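PDB 4UQM: uracil-dna glycosylase from Deinococcus radiodurans, which belongs to the uracil-DNA glycosylase superfamily and folds as a single chain around a central parallel beta-sheet flanked by helices. Local coordinates for residues V77-Q82 with V236-P241; E25-A30 with I168-A173; D62-L67 with A143-R148. The protein carries 1 engineered substitution. All coordinates share one frame; numbering follows the deposited sequence.

Interaction 1 (V77-Q82 with V236-P241); sequences VLILGQ and VEWQLP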
ATOM      1  N   VAL A  77       6.662  -6.512  -5.247  1.00 17.26           N
ATOM      2  CA  VAL A  77       6.357  -5.111  -5.579  1.00 18.06           C
ATOM      3  C   VAL A  77       5.732  -4.493  -4.356  1.00 17.77           C
ATOM      4  O   VAL A  77       4.896  -5.141  -3.696  1.00 17.25           O
ATOM      5  CB  VAL A  77       5.367  -5.002  -6.762  1.00 17.69           C
ATOM      6  CG1 VAL A  77       5.011  -3.534  -7.053  1.00 17.71           C
ATOM      7  CG2 VAL A  77       5.927  -5.695  -8.012  1.00 17.88           C
ATOM      8  N   LEU A  78       6.198  -3.310  -3.971  1.00 16.11           N
ATOM      9  CA  LEU A  78       5.601  -2.605  -2.869  1.00 15.78           C
ATOM     10  C   LEU A  78       5.029  -1.311  -3.421  1.00 16.31           C
ATOM     11  O   LEU A  78       5.753  -0.491  -3.890  1.00 16.62           O
ATOM     12  CB  LEU A  78       6.637  -2.344  -1.756  1.00 15.79           C
ATOM     13  CG  LEU A  78       6.094  -1.770  -0.441  1.00 16.59           C
ATOM     14  CD1 LEU A  78       7.071  -2.007   0.682  1.00 17.95           C
ATOM     15  CD2 LEU A  78       5.787  -0.267  -0.566  1.00 17.67           C
ATOM     16  N   ILE A  79       3.709  -1.198  -3.398  1.00 14.93           N
ATOM     17  CA  ILE A  79       2.987   0.006  -3.783  1.00 15.06           C
ATOM     18  C   ILE A  79       2.747   0.817  -2.528  1.00 15.24           C
ATOM     19  O   ILE A  79       2.214   0.297  -1.561  1.00 15.71           O
ATOM     20  CB  ILE A  79       1.663  -0.266  -4.545  1.00 16.36           C
ATOM     21  CG1 ILE A  79       2.019  -0.812  -5.918  1.00 16.07           C
ATOM     22  CG2 ILE A  79       0.740   0.939  -4.641  1.00 18.82           C
ATOM     23  CD1 ILE A  79       0.849  -1.234  -6.750  1.00 16.54           C
ATOM     24  N   LEU A  80       3.135   2.092  -2.528  1.00 15.52           N
ATOM     25  CA  LEU A  80       2.953   2.941  -1.368  1.00 15.35           C
ATOM     26  C   LEU A  80       2.195   4.205  -1.745  1.00 14.72           C
ATOM     27  O   LEU A  80       2.688   5.017  -2.528  1.00 16.35           O
ATOM     28  CB  LEU A  80       4.304   3.309  -0.763  1.00 16.00           C
ATOM     29  CG  LEU A  80       4.289   3.978   0.614  1.00 15.97           C
ATOM     30  CD1 LEU A  80       3.697   3.074   1.656  1.00 15.63           C
ATOM     31  CD2 LEU A  80       5.609   4.489   1.060  1.00 16.82           C
ATOM     32  N   GLY A  81       0.952   4.288  -1.263  1.00 15.13           N
ATOM     33  CA  GLY A  81       0.163   5.518  -1.345  1.00 14.17           C
ATOM     34  C   GLY A  81       0.318   6.388  -0.110  1.00 14.51           C
ATOM     35  O   GLY A  81       1.273   6.245   0.680  1.00 14.96           O
ATOM     36  N   GLN A  82      -0.585   7.356  -0.026  1.00 14.45           N
ATOM     37  CA  GLN A  82      -0.547   8.343   1.031  1.00 14.13           C
ATOM     38  C   GLN A  82      -1.193   7.874   2.336  1.00 14.67           C
ATOM     39  O   GLN A  82      -0.533   7.789   3.394  1.00 15.79           O
ATOM     40  CB  GLN A  82      -1.177   9.644   0.488  1.00 15.53           C
ATOM     41  CG  GLN A  82      -1.282  10.756   1.536  1.00 15.47           C
ATOM     42  CD  GLN A  82      -1.945  11.988   1.007  1.00 16.18           C
ATOM     43  OE1 GLN A  82      -1.329  12.755   0.259  1.00 17.85           O
ATOM     44  NE2 GLN A  82      -3.183  12.212   1.412  1.00 16.94           N
ATOM     45  N   VAL A 236       4.298  -9.236 -12.794  1.00 20.28           N
ATOM     46  CA  VAL A 236       2.949  -9.215 -12.245  1.00 19.05           C
ATOM     47  C   VAL A 236       1.926  -9.333 -13.362  1.00 20.09           C
ATOM     48  O   VAL A 236       2.037  -8.726 -14.416  1.00 20.14           O
ATOM     49  CB  VAL A 236       2.685  -7.864 -11.504  1.00 18.75           C
ATOM     50  CG1 VAL A 236       1.228  -7.745 -11.022  1.00 18.34           C
ATOM     51  CG2 VAL A 236       3.638  -7.701 -10.322  1.00 20.98           C
ATOM     52  N   GLU A 237       0.895 -10.141 -13.119  1.00 19.15           N
ATOM     53  CA  GLU A 237      -0.265 -10.136 -13.972  1.00 18.11           C
ATOM     54  C   GLU A 237      -1.214  -9.045 -13.494  1.00 18.04           C
ATOM     55  O   GLU A 237      -1.903  -9.205 -12.475  1.00 17.88           O
ATOM     56  CB  GLU A 237      -0.959 -11.480 -13.888  1.00 18.29           C
ATOM     57  CG  GLU A 237      -2.280 -11.530 -14.632  1.00 18.99           C
ATOM     58  CD  GLU A 237      -2.080 -11.324 -16.094  1.00 20.55           C
ATOM     59  OE1 GLU A 237      -1.626 -12.262 -16.767  1.00 20.46           O
ATOM     60  OE2 GLU A 237      -2.273 -10.206 -16.572  1.00 21.40           O
ATOM     61  N   TRP A 238      -1.156  -7.888 -14.148  1.00 18.01           N
ATOM     62  CA  TRP A 238      -1.945  -6.761 -13.721  1.00 17.50           C
ATOM     63  C   TRP A 238      -3.440  -6.923 -14.029  1.00 17.41           C
ATOM     64  O   TRP A 238      -4.283  -6.310 -13.369  1.00 17.79           O
ATOM     65  CB  TRP A 238      -1.403  -5.440 -14.320  1.00 18.78           C
ATOM     66  CG  TRP A 238      -0.010  -5.081 -13.854  1.00 17.86           C
ATOM     67  CD1 TRP A 238       1.148  -5.139 -14.589  1.00 18.48           C
ATOM     68  CD2 TRP A 238       0.364  -4.600 -12.553  1.00 17.50           C
ATOM     69  NE1 TRP A 238       2.212  -4.727 -13.815  1.00 19.24           N
ATOM     70  CE2 TRP A 238       1.756  -4.378 -12.567  1.00 18.71           C
ATOM     71  CE3 TRP A 238      -0.359  -4.298 -11.399  1.00 16.67           C
ATOM     72  CZ2 TRP A 238       2.451  -3.924 -11.438  1.00 19.02           C
ATOM     73  CZ3 TRP A 238       0.339  -3.836 -10.290  1.00 17.75           C
ATOM     74  CH2 TRP A 238       1.723  -3.659 -10.318  1.00 18.64           C
ATOM     75  N   GLN A 239      -3.796  -7.720 -15.033  1.00 17.87           N
ATOM     76  CA  GLN A 239      -5.218  -7.954 -15.309  1.00 18.80           C
ATOM     77  C   GLN A 239      -5.927  -8.521 -14.113  1.00 19.48           C
ATOM     78  O   GLN A 239      -5.425  -9.420 -13.481  1.00 18.95           O
ATOM     79  CB  GLN A 239      -5.383  -8.920 -16.485  1.00 20.02           C
ATOM     80  CG  GLN A 239      -6.845  -9.111 -16.910  1.00 19.42           C
ATOM     81  CD  GLN A 239      -7.466  -7.786 -17.350  1.00 19.58           C
ATOM     82  OE1 GLN A 239      -7.021  -7.187 -18.340  1.00 20.48           O
ATOM     83  NE2 GLN A 239      -8.468  -7.328 -16.633  1.00 19.74           N
ATOM     84  N   LEU A 240      -7.074  -7.911 -13.774  1.00 19.11           N
ATOM     85  CA  LEU A 240      -7.964  -8.342 -12.717  1.00 18.85           C
ATOM     86  C   LEU A 240      -9.073  -9.188 -13.280  1.00 19.78           C
ATOM     87  O   LEU A 240      -9.412  -9.038 -14.459  1.00 20.51           O
ATOM     88  CB  LEU A 240      -8.540  -7.114 -12.047  1.00 18.22           C
ATOM     89  CG  LEU A 240      -7.505  -6.266 -11.326  1.00 18.07           C
ATOM     90  CD1 LEU A 240      -8.038  -4.855 -11.180  1.00 18.54           C
ATOM     91  CD2 LEU A 240      -7.079  -6.843  -9.977  1.00 17.58           C
ATOM     92  N   PRO A 241      -9.674 -10.069 -12.455  1.00 19.66           N
ATOM     93  CA  PRO A 241     -10.844 -10.815 -12.925  1.00 20.72           C
ATOM     94  C   PRO A 241     -11.992  -9.918 -13.330  1.00 22.04           C
ATOM     95  O   PRO A 241     -12.189  -8.868 -12.709  1.00 22.56           O
ATOM     96  CB  PRO A 241     -11.220 -11.707 -11.750  1.00 23.32           C
ATOM     97  CG  PRO A 241     -10.337 -11.383 -10.665  1.00 24.97           C
ATOM     98  CD  PRO A 241      -9.372 -10.328 -11.050  1.00 20.18           C
TER
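Val77 and Ile79 of strand 77-81 meet Val236 and Trp238 in a small, buried and wholly apolar contact between the central sheet and the C-terminal tail. The tail residues 236-241 have no regular structure and follow helix 220-230. Two methyl groups make the closest approach, Val77 CG2 to Val236 CG2 at 3.8 Å. In both valines CG1 is anti to the backbone N (177° in Val77, 175° in Val236), which leaves CG2 beside the N to reach across. The second touch is looser. Ile79 CD1 ends at the edge of the Trp238 indole, near the ring plane, 4.4 Å from Trp238 CH2.

Strand 77-81 is an inner strand of the four-stranded parallel sheet of this alpha/beta fold, hydrogen-bonded to strands 138-142 and 179-183. Val77 and Ile79, two residues apart, point to the same side of the sheet, with Leu78 between them on the other. Helix 220-230 shares the side of the two, with Leu228 touching both Val77 and Val236.

Within 236-241, Val236 CG1 covers one face of the indole, lying over its centre 3.6 Å above the plane. From outside the tail, Trp133 and also Phe221 of helix 220-230 pack edge-to-face with Trp238. Trp133 NE1 is hydrogen-bonded to Trp238 O as well.

Interaction 2 (E25-A30 with I168-A173); sequences EDWQEA and IKAVNA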
ATOM      1  N   GLU A  25       4.230 -15.073  10.037  1.00 23.30           N
ATOM      2  CA  GLU A  25       5.309 -15.119  11.020  1.00 24.40           C
ATOM      3  C   GLU A  25       6.482 -14.257  10.630  1.00 23.24           C
ATOM      4  O   GLU A  25       7.133 -13.704  11.490  1.00 24.00           O
ATOM      5  CB  GLU A  25       5.842 -16.567  11.156  1.00 26.51           C
ATOM      6  CG  GLU A  25       7.086 -16.784  12.058  1.00 33.43           C
ATOM      7  CD  GLU A  25       7.824 -18.115  11.859  1.00 35.26           C
ATOM      8  OE1 GLU A  25       7.360 -18.994  11.094  1.00 44.80           O
ATOM      9  OE2 GLU A  25       8.897 -18.329  12.484  1.00 41.77           O
ATOM     10  N   ASP A  26       6.777 -14.171   9.333  1.00 23.62           N
ATOM     11  CA  ASP A  26       7.908 -13.353   8.892  1.00 23.68           C
ATOM     12  C   ASP A  26       7.710 -11.884   9.213  1.00 22.24           C
ATOM     13  O   ASP A  26       8.645 -11.229   9.676  1.00 22.52           O
ATOM     14  CB  ASP A  26       8.314 -13.620   7.425  1.00 23.28           C
ATOM     15  CG  ASP A  26       7.210 -13.467   6.412  1.00 23.27           C
ATOM     16  OD1 ASP A  26       6.136 -12.857   6.646  1.00 22.63           O
ATOM     17  OD2 ASP A  26       7.492 -13.965   5.275  1.00 25.03           O
ATOM     18  N   TRP A  27       6.501 -11.384   9.010  1.00 19.99           N
ATOM     19  CA  TRP A  27       6.189 -10.012   9.420  1.00 20.37           C
ATOM     20  C   TRP A  27       6.255  -9.862  10.940  1.00 21.13           C
ATOM     21  O   TRP A  27       6.795  -8.867  11.451  1.00 21.19           O
ATOM     22  CB  TRP A  27       4.823  -9.568   8.946  1.00 19.56           C
ATOM     23  CG  TRP A  27       4.692  -9.198   7.505  1.00 18.94           C
ATOM     24  CD1 TRP A  27       3.776  -9.710   6.615  1.00 18.67           C
ATOM     25  CD2 TRP A  27       5.440  -8.189   6.781  1.00 18.89           C
ATOM     26  NE1 TRP A  27       3.922  -9.088   5.373  1.00 17.90           N
ATOM     27  CE2 TRP A  27       4.949  -8.176   5.457  1.00 19.27           C
ATOM     28  CE3 TRP A  27       6.476  -7.316   7.127  1.00 18.94           C
ATOM     29  CZ2 TRP A  27       5.442  -7.293   4.485  1.00 18.00           C
ATOM     30  CZ3 TRP A  27       6.942  -6.435   6.190  1.00 19.11           C
ATOM     31  CH2 TRP A  27       6.453  -6.449   4.865  1.00 18.14           C
ATOM     32  N   GLN A  28       5.732 -10.842  11.683  1.00 21.18           N
ATOM     33  CA  GLN A  28       5.750 -10.729  13.138  1.00 22.83           C
ATOM     34  C   GLN A  28       7.180 -10.619  13.647  1.00 23.22           C
ATOM     35  O   GLN A  28       7.484  -9.794  14.517  1.00 23.97           O
ATOM     36  CB  GLN A  28       5.058 -11.920  13.801  1.00 25.78           C
ATOM     37  CG  GLN A  28       3.541 -12.108  13.661  1.00 26.01           C
ATOM     38  CD  GLN A  28       2.617 -11.062  14.344  1.00 28.28           C
ATOM     39  OE1 GLN A  28       3.037  -9.922  14.652  1.00 31.36           O
ATOM     40  NE2 GLN A  28       1.318 -11.449  14.562  1.00 29.81           N
ATOM     41  N   GLU A  29       8.073 -11.431  13.101  1.00 23.22           N
ATOM     42  CA  GLU A  29       9.478 -11.385  13.505  1.00 25.41           C
ATOM     43  C   GLU A  29      10.171 -10.093  13.133  1.00 25.24           C
ATOM     44  O   GLU A  29      10.891  -9.504  13.943  1.00 26.35           O
ATOM     45  CB  GLU A  29      10.248 -12.598  12.967  1.00 29.05           C
ATOM     46  CG  GLU A  29       9.776 -13.889  13.579  1.00 32.37           C
ATOM     47  CD  GLU A  29      10.493 -15.122  13.069  1.00 34.04           C
ATOM     48  OE1 GLU A  29      11.568 -14.991  12.450  1.00 35.87           O
ATOM     49  OE2 GLU A  29       9.961 -16.238  13.328  1.00 38.67           O
ATOM     50  N   ALA A  30       9.929  -9.620  11.922  1.00 23.35           N
ATOM     51  CA  ALA A  30      10.561  -8.362  11.450  1.00 23.35           C
ATOM     52  C   ALA A  30      10.060  -7.158  12.207  1.00 22.40           C
ATOM     53  O   ALA A  30      10.823  -6.248  12.508  1.00 24.69           O
ATOM     54  CB  ALA A  30      10.355  -8.190   9.965  1.00 23.57           C
ATOM     55  N   ILE A 168       9.111  -0.726   5.152  1.00 18.53           N
ATOM     56  CA  ILE A 168      10.013  -0.432   4.015  0.50 19.38           C
ATOM     57  C   ILE A 168      11.387  -1.017   4.275  1.00 18.50           C
ATOM     58  O   ILE A 168      11.961  -1.678   3.418  1.00 19.13           O
ATOM     59  CB  ILE A 168      10.175   1.092   3.817  0.50 18.83           C
ATOM     60  CG1 ILE A 168       8.898   1.721   3.233  0.50 18.54           C
ATOM     61  CG2 ILE A 168      11.415   1.424   2.961  0.50 18.33           C
ATOM     62  CD1 ILE A 168       8.699   1.446   1.758  0.50 19.32           C
ATOM     63  N   LYS A 169      11.942  -0.769   5.472  1.00 19.85           N
ATOM     64  CA  LYS A 169      13.249  -1.292   5.819  1.00 20.32           C
ATOM     65  C   LYS A 169      13.300  -2.823   5.786  1.00 21.24           C
ATOM     66  O   LYS A 169      14.298  -3.380   5.333  1.00 20.35           O
ATOM     67  CB  LYS A 169      13.725  -0.769   7.189  1.00 21.57           C
ATOM     68  CG  LYS A 169      14.124   0.727   7.101  1.00 25.17           C
ATOM     69  CD  LYS A 169      14.552   1.250   8.458  1.00 30.65           C
ATOM     70  CE  LYS A 169      14.378   2.772   8.632  1.00 31.23           C
ATOM     71  NZ  LYS A 169      14.562   3.257  10.032  1.00 36.56           N
ATOM     72  N   ALA A 170      12.236  -3.497   6.251  1.00 19.75           N
ATOM     73  CA  ALA A 170      12.237  -4.968   6.245  1.00 21.87           C
ATOM     74  C   ALA A 170      12.249  -5.523   4.813  1.00 20.68           C
ATOM     75  O   ALA A 170      12.943  -6.511   4.501  1.00 21.79           O
ATOM     76  CB  ALA A 170      11.029  -5.486   6.965  1.00 21.44           C
ATOM     77  N   VAL A 171      11.467  -4.894   3.936  1.00 19.35           N
ATOM     78  CA  VAL A 171      11.458  -5.275   2.520  1.00 19.27           C
ATOM     79  C   VAL A 171      12.801  -4.936   1.879  1.00 20.56           C
ATOM     80  O   VAL A 171      13.332  -5.747   1.128  1.00 21.09           O
ATOM     81  CB  VAL A 171      10.294  -4.585   1.795  1.00 19.09           C
ATOM     82  CG1 VAL A 171      10.295  -4.918   0.335  1.00 19.54           C
ATOM     83  CG2 VAL A 171       8.952  -5.033   2.415  1.00 19.10           C
ATOM     84  N   ASN A 172      13.366  -3.758   2.179  1.00 19.73           N
ATOM     85  CA  ASN A 172      14.666  -3.386   1.602  1.00 21.36           C
ATOM     86  C   ASN A 172      15.800  -4.344   1.975  1.00 22.59           C
ATOM     87  O   ASN A 172      16.750  -4.560   1.221  1.00 22.60           O
ATOM     88  CB  ASN A 172      15.028  -1.999   2.102  1.00 20.69           C
ATOM     89  CG  ASN A 172      16.321  -1.507   1.539  1.00 22.87           C
ATOM     90  OD1 ASN A 172      16.430  -1.262   0.333  1.00 22.52           O
ATOM     91  ND2 ASN A 172      17.311  -1.344   2.381  1.00 23.79           N
ATOM     92  N   ALA A 173      15.704  -4.916   3.160  1.00 21.97           N
ATOM     93  CA  ALA A 173      16.669  -5.919   3.618  1.00 24.17           C
ATOM     94  C   ALA A 173      16.629  -7.229   2.814  1.00 26.65           C
ATOM     95  O   ALA A 173      17.553  -8.056   2.951  1.00 29.38           O
ATOM     96  CB  ALA A 173      16.459  -6.210   5.101  1.00 25.92           C
TER
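Asp26 OD1, at the start of helix 25-35, receives two backbone N-H groups, next to Trp27, which carries most of the contact with helix 160-172. Leu72 N donates one hydrogen bond. The other comes from Trp27 N, 2.8 Å from Asp26 OD1, but it is weak because the angle at the hydrogen is only 121°. Asp26 OD2 takes Gly73 N, so both carboxylate oxygens are tied to the loop after helix 65-69. That loop also holds the indole, since Trp27 NE1 donates to Thr70 O. The ring is therefore fixed at its polar corner as well as by packing.

No hydrogen bond crosses between 25-30 and 168-173. The indole of Trp27 reaches over with its six-membered ring. Its first torsion, -77°, sets CG beside the backbone N and anti to the carbonyl carbon, and the far ring atoms then arrive at helix 160-172. Trp27 CH2 lies 3.8 Å from Val171 CG2. Trp27 CZ3 is 4.3 Å from Ala170 CB. Both methyl groups approach the ring obliquely. Beside the indole the two helices are bridged by small side chains, with Ala30 CB 4.1 Å from Ala170 CB. These alanines also mark the nearest backbones, their CA atoms being 6.4 Å apart.

The segment axes stay 11.0 Å apart and cross at 114°. Trp27 reaches across this distance, while Ala30 and Ala170 meet where the backbones come nearest. Val171 also touches Phe180 and Leu78 of the sheet. The arrangement is that of a layered alpha/beta fold: helix 160-172 lies on the parallel sheet, and helix 25-35 packs across that helix.

Interaction 3 (D62-L67 with A143-R148); sequences DVFNAL and AVLTVR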
ATOM      1  N   ASP A  62      -9.114  -4.289   9.972  1.00 15.30           N
ATOM      2  CA  ASP A  62      -8.588  -4.323   8.631  1.00 16.45           C
ATOM      3  C   ASP A  62      -7.283  -3.535   8.476  1.00 15.81           C
ATOM      4  O   ASP A  62      -6.632  -3.596   7.413  1.00 15.58           O
ATOM      5  CB  ASP A  62      -9.608  -3.711   7.652  1.00 17.25           C
ATOM      6  CG  ASP A  62     -10.857  -4.470   7.588  1.00 18.85           C
ATOM      7  OD1 ASP A  62     -10.840  -5.686   7.786  1.00 20.98           O
ATOM      8  OD2 ASP A  62     -11.920  -3.859   7.353  1.00 21.97           O
ATOM      9  N   VAL A  63      -6.858  -2.794   9.507  1.00 14.89           N
ATOM     10  CA  VAL A  63      -5.748  -1.875   9.344  1.00 14.15           C
ATOM     11  C   VAL A  63      -4.503  -2.532   8.809  1.00 14.57           C
ATOM     12  O   VAL A  63      -3.787  -1.933   7.980  1.00 14.81           O
ATOM     13  CB  VAL A  63      -5.463  -1.133  10.683  1.00 14.92           C
ATOM     14  CG1 VAL A  63      -4.117  -0.402  10.699  1.00 16.44           C
ATOM     15  CG2 VAL A  63      -6.565  -0.147  10.984  1.00 15.20           C
ATOM     16  N   PHE A  64      -4.201  -3.745   9.273  1.00 15.39           N
ATOM     17  CA  PHE A  64      -2.949  -4.417   8.913  1.00 15.68           C
ATOM     18  C   PHE A  64      -3.159  -5.466   7.809  1.00 16.21           C
ATOM     19  O   PHE A  64      -2.269  -6.320   7.578  1.00 16.90           O
ATOM     20  CB  PHE A  64      -2.325  -5.036  10.164  1.00 16.43           C
ATOM     21  CG  PHE A  64      -1.843  -4.010  11.150  1.00 17.80           C
ATOM     22  CD1 PHE A  64      -0.634  -3.346  10.952  1.00 17.97           C
ATOM     23  CD2 PHE A  64      -2.578  -3.692  12.283  1.00 17.97           C
ATOM     24  CE1 PHE A  64      -0.196  -2.360  11.852  1.00 17.26           C
ATOM     25  CE2 PHE A  64      -2.132  -2.720  13.168  1.00 17.17           C
ATOM     26  CZ  PHE A  64      -0.946  -2.066  12.943  1.00 17.79           C
ATOM     27  N   ASN A  65      -4.285  -5.407   7.080  1.00 16.01           N
ATOM     28  CA  ASN A  65      -4.548  -6.417   6.063  1.00 17.15           C
ATOM     29  C   ASN A  65      -3.512  -6.545   4.966  1.00 16.58           C
ATOM     30  O   ASN A  65      -3.365  -7.634   4.446  1.00 16.99           O
ATOM     31  CB  ASN A  65      -5.931  -6.283   5.440  1.00 16.92           C
ATOM     32  CG  ASN A  65      -7.026  -6.819   6.356  1.00 18.98           C
ATOM     33  OD1 ASN A  65      -6.762  -7.386   7.421  1.00 19.65           O
ATOM     34  ND2 ASN A  65      -8.262  -6.582   5.990  1.00 21.37           N
ATOM     35  N   ALA A  66      -2.844  -5.480   4.573  1.00 16.00           N
ATOM     36  CA  ALA A  66      -1.825  -5.637   3.521  1.00 15.93           C
ATOM     37  C   ALA A  66      -0.774  -6.657   3.937  1.00 17.73           C
ATOM     38  O   ALA A  66      -0.281  -7.421   3.100  1.00 17.47           O
ATOM     39  CB  ALA A  66      -1.166  -4.307   3.185  1.00 15.95           C
ATOM     40  N   LEU A  67      -0.339  -6.606   5.213  1.00 15.77           N
ATOM     41  CA  LEU A  67       0.656  -7.572   5.702  1.00 16.75           C
ATOM     42  C   LEU A  67       0.059  -8.957   5.754  1.00 17.54           C
ATOM     43  O   LEU A  67       0.767  -9.927   5.503  1.00 18.29           O
ATOM     44  CB  LEU A  67       1.133  -7.155   7.089  1.00 18.23           C
ATOM     45  CG  LEU A  67       1.623  -5.732   7.285  1.00 18.50           C
ATOM     46  CD1 LEU A  67       2.070  -5.545   8.732  1.00 20.51           C
ATOM     47  CD2 LEU A  67       2.721  -5.352   6.339  1.00 19.55           C
ATOM     48  N   ALA A 143       1.495   5.149   3.353  1.00 14.76           N
ATOM     49  CA  ALA A 143       2.416   5.674   4.311  1.00 15.28           C
ATOM     50  C   ALA A 143       1.833   5.795   5.716  1.00 15.54           C
ATOM     51  O   ALA A 143       2.586   5.666   6.725  1.00 15.99           O
ATOM     52  CB  ALA A 143       2.977   7.009   3.839  1.00 15.82           C
ATOM     53  N   VAL A 144       0.546   6.122   5.754  1.00 14.94           N
ATOM     54  CA  VAL A 144      -0.230   6.278   6.977  1.00 14.78           C
ATOM     55  C   VAL A 144      -1.372   5.299   6.845  1.00 14.03           C
ATOM     56  O   VAL A 144      -1.976   5.196   5.761  1.00 13.37           O
ATOM     57  CB  VAL A 144      -0.714   7.765   7.103  1.00 16.84           C
ATOM     58  CG1 VAL A 144      -1.887   7.959   8.039  1.00 19.39           C
ATOM     59  CG2 VAL A 144       0.483   8.655   7.432  1.00 17.01           C
ATOM     60  N   LEU A 145      -1.699   4.552   7.928  1.00 14.08           N
ATOM     61  CA  LEU A 145      -2.618   3.413   7.804  1.00 14.14           C
ATOM     62  C   LEU A 145      -4.010   3.604   8.353  1.00 14.31           C
ATOM     63  O   LEU A 145      -4.864   2.687   8.289  1.00 14.28           O
ATOM     64  CB  LEU A 145      -1.961   2.168   8.409  1.00 14.51           C
ATOM     65  CG  LEU A 145      -0.681   1.690   7.681  1.00 14.69           C
ATOM     66  CD1 LEU A 145      -0.247   0.399   8.335  1.00 16.47           C
ATOM     67  CD2 LEU A 145      -0.924   1.380   6.200  1.00 17.03           C
ATOM     68  N   THR A 146      -4.294   4.830   8.829  1.00 13.74           N
ATOM     69  CA  THR A 146      -5.674   5.188   9.220  1.00 14.34           C
ATOM     70  C   THR A 146      -5.938   6.640   8.802  1.00 14.07           C
ATOM     71  O   THR A 146      -4.998   7.395   8.482  1.00 14.24           O
ATOM     72  CB  THR A 146      -5.857   5.075  10.752  1.00 15.00           C
ATOM     73  OG1 THR A 146      -4.870   5.845  11.442  1.00 14.74           O
ATOM     74  CG2 THR A 146      -5.817   3.619  11.231  1.00 15.61           C
ATOM     75  N   VAL A 147      -7.203   7.024   8.801  1.00 14.22           N
ATOM     76  CA  VAL A 147      -7.618   8.381   8.454  1.00 14.66           C
ATOM     77  C   VAL A 147      -8.954   8.683   9.091  1.00 15.68           C
ATOM     78  O   VAL A 147      -9.782   7.802   9.292  1.00 15.77           O
ATOM     79  CB  VAL A 147      -7.704   8.520   6.926  1.00 14.65           C
ATOM     80  CG1 VAL A 147      -8.772   7.611   6.317  1.00 15.39           C
ATOM     81  CG2 VAL A 147      -7.918   9.967   6.507  1.00 15.65           C
ATOM     82  N   ARG A 148      -9.146   9.923   9.491  1.00 15.88           N
ATOM     83  CA  ARG A 148     -10.462  10.386   9.953  1.00 16.82           C
ATOM     84  C   ARG A 148     -11.386  10.605   8.757  1.00 17.07           C
ATOM     85  O   ARG A 148     -10.958  11.122   7.694  1.00 18.54           O
ATOM     86  CB  ARG A 148     -10.283  11.690  10.748  1.00 19.10           C
ATOM     87  CG  ARG A 148     -11.434  12.107  11.608  1.00 22.36           C
ATOM     88  CD  ARG A 148     -11.088  13.424  12.289  1.00 21.51           C
ATOM     89  NE  ARG A 148      -9.822  13.497  13.073  1.00 22.48           N
ATOM     90  CZ  ARG A 148      -9.239  14.610  13.490  1.00 24.64           C
ATOM     91  NH1 ARG A 148      -9.760  15.799  13.251  1.00 31.72           N
ATOM     92  NH2 ARG A 148      -8.140  14.570  14.173  1.00 27.89           N
TER
HETATM   93  O   HOH W   1      -4.808   0.458   6.655  1.00 15.71           O
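The Phe64 ring is met obliquely by Leu145 CD1, 4.5 Å from Phe64 CE1. Val63 CG1 lies on one face, 3.9 Å above the ring plane and offset toward the rim. Phe40 and Pro20 also touch the Phe64 side chain.

Val63 makes the main apolar contact, using both branches. Its CG1 rests 4.1 Å from Leu145 CB, and its CG2 meets Thr146 CG2 at 3.8 Å. Thr146 OG1 sits between the backbone N and the carbonyl carbon (chi1 54°), which puts CG2 anti to the carbonyl carbon, where it meets Val63. OG1 is engaged by His155 and Trp160. Trp160, on helix 160-172, also packs on Val63 and Leu145.

A type I turn from Asp62 to Asn65 shapes 62-67, closed by Asn65 N to Asp62 O at 3.0 Å. It leads into helix 65-69, with Phe64 at the N-cap position.

The polar link between the segments is a water. It donates to Val63 O at 2.9 Å and to Leu145 O at 2.8 Å. Both carbonyl oxygens are acceptors and cannot bond each other directly. The water gives one hydrogen to each and so links two buried carbonyls in a contact that is otherwise mainly apolar.

Interactions 1 and 2 have centres about 19 Å apart, and interaction 3 lies about 16 Å from each. All three gather around strand 77-81. Its Leu78 CD1 packs on Val171 CG2 and Ile168 CD1, connecting interaction 1 to interaction 2. At and just past its C-terminal end, Gly81 O and Gln82 O probably accept hydrogen bonds from Ala143 N and Val144 N of interaction 3. Interaction 3 meets interaction 2 where Leu67 O packs on Trp27 CD1. Along the chain the order is 25-30, 62-67, 77-82, 143-148, 168-173 and 236-241. Interaction 3 falls between the two segments of interaction 2; the segments of interaction 1 alternate with both. Both terminal regions are thus tied to the core.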